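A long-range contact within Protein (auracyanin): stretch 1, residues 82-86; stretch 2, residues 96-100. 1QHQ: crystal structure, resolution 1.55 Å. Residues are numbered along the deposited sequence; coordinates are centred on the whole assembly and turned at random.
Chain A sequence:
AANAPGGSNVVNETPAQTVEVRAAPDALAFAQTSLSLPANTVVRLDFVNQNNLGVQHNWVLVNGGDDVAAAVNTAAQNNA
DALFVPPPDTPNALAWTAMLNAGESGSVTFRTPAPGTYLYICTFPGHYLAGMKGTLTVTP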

# COMPACT_ATOMS: atom_id res chain seq x y z
N ALA A 82 -12.31 -10.06 -2.77
CA ALA A 82 -12.03 -8.88 -1.94
C ALA A 82 -11.45 -7.78 -2.79
O ALA A 82 -10.80 -6.86 -2.29
CB ALA A 82 -11.10 -9.27 -0.81
N LEU A 83 -11.64 -7.88 -4.12
CA LEU A 83 -11.16 -6.83 -5.02
C LEU A 83 -9.64 -6.66 -4.91
O LEU A 83 -9.10 -5.58 -5.27
CB LEU A 83 -11.88 -5.52 -4.75
CG LEU A 83 -13.31 -5.45 -5.33
CD1 LEU A 83 -13.95 -4.12 -4.94
CD2 LEU A 83 -13.22 -5.55 -6.85
N PHE A 84 -8.95 -7.78 -4.84
CA PHE A 84 -7.54 -7.88 -5.13
C PHE A 84 -6.65 -7.21 -4.09
O PHE A 84 -5.53 -6.78 -4.42
CB PHE A 84 -7.23 -7.39 -6.55
CG PHE A 84 -8.02 -8.13 -7.63
CD1 PHE A 84 -7.70 -9.42 -7.98
CD2 PHE A 84 -9.08 -7.49 -8.25
CE1 PHE A 84 -8.43 -10.09 -8.96
CE2 PHE A 84 -9.81 -8.15 -9.23
CZ PHE A 84 -9.46 -9.43 -9.60
N VAL A 85 -7.13 -7.10 -2.86
CA VAL A 85 -6.22 -6.70 -1.76
C VAL A 85 -5.48 -7.98 -1.36
O VAL A 85 -5.97 -9.08 -1.66
CB VAL A 85 -6.98 -6.19 -0.53
CG1 VAL A 85 -7.67 -4.86 -0.82
CG2 VAL A 85 -7.99 -7.22 -0.04
N PRO A 86 -4.34 -7.87 -0.73
CA PRO A 86 -3.70 -9.05 -0.14
C PRO A 86 -4.68 -9.71 0.81
O PRO A 86 -5.40 -9.03 1.54
CB PRO A 86 -2.52 -8.45 0.64
CG PRO A 86 -2.26 -7.15 -0.03
CD PRO A 86 -3.64 -6.61 -0.41
N TRP A 96 -1.81 -2.45 4.29
CA TRP A 96 -2.45 -2.07 3.03
C TRP A 96 -3.75 -1.32 3.32
O TRP A 96 -4.39 -1.55 4.35
CB TRP A 96 -2.72 -3.24 2.10
CG TRP A 96 -3.62 -4.30 2.62
CD1 TRP A 96 -4.98 -4.37 2.47
CD2 TRP A 96 -3.24 -5.51 3.30
NE1 TRP A 96 -5.47 -5.49 3.11
CE2 TRP A 96 -4.42 -6.25 3.54
CE3 TRP A 96 -2.01 -6.05 3.68
CZ2 TRP A 96 -4.39 -7.50 4.14
CZ3 TRP A 96 -1.98 -7.30 4.27
CH2 TRP A 96 -3.17 -8.00 4.53
N THR A 97 -4.13 -0.47 2.37
CA THR A 97 -5.46 0.13 2.39
C THR A 97 -6.41 -0.86 1.65
O THR A 97 -5.93 -1.66 0.86
CB THR A 97 -5.54 1.45 1.65
OG1 THR A 97 -5.28 1.23 0.23
CG2 THR A 97 -4.51 2.47 2.09
N ALA A 98 -7.69 -0.63 1.83
CA ALA A 98 -8.69 -1.26 0.97
C ALA A 98 -8.40 -0.84 -0.48
O ALA A 98 -7.72 0.11 -0.80
CB ALA A 98 -10.06 -0.73 1.38
N MET A 99 -9.07 -1.60 -1.37
CA MET A 99 -8.99 -1.27 -2.81
C MET A 99 -10.05 -0.19 -3.09
O MET A 99 -11.21 -0.40 -2.72
CB MET A 99 -9.29 -2.55 -3.59
CG MET A 99 -9.11 -2.35 -5.10
SD MET A 99 -7.42 -1.96 -5.55
CE MET A 99 -6.57 -3.47 -5.19
N LEU A 100 -9.62 0.93 -3.59
CA LEU A 100 -10.44 2.12 -3.68
C LEU A 100 -10.91 2.38 -5.11
O LEU A 100 -10.10 2.38 -6.03
CB LEU A 100 -9.57 3.35 -3.26
CG LEU A 100 -8.97 3.18 -1.84
CD1 LEU A 100 -8.07 4.36 -1.55
CD2 LEU A 100 -10.07 3.08 -0.80

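No hydrogen bond joins these two nearly antiparallel stretches; packing alone links them, and its most precise element is a proline set on a tryptophan. CB of Pro86 lies 3.7 Å from the centroid of the six-membered ring of Trp96, only 6° off the ring normal, so its C–H bonds meet the aromatic face in a CH-pi contact. CD of Pro86 covers the same indole nearer its root, 3.8 Å from Trp96 CG. A compact pyrrolidine suits a flat ring: it offers several carbons at once and has little freedom to lose. Trp96, with chi1 in p, keeps its NE1 hydrogen-bonded elsewhere in the structure, so the polar atom carries no unpaid cost of burial.

Val85 fills the space between tryptophan and methionine. Its CB sits 4.0 Å from Trp96 CD1, while its CG1 reaches Met99 CB at 4.0 Å; a beta-branched side chain is short and broad enough to meet both.

Met99, the residue most covered here, serves the other end. Long and unbranched, it packs CB 4.1 Å from Leu83 CB, which points toward it, then bends through p at chi2 and chi3, bringing CE to 4.2 Å from Phe84 CB; the end of Phe84 leads away. Thr97 and Ala98, between the two large residues, point their CA-to-CB bonds away. The stretches bury 336 Å² together; Val85, Pro86, Trp96 and Met99 are buried, Leu83 and Phe84 partly exposed.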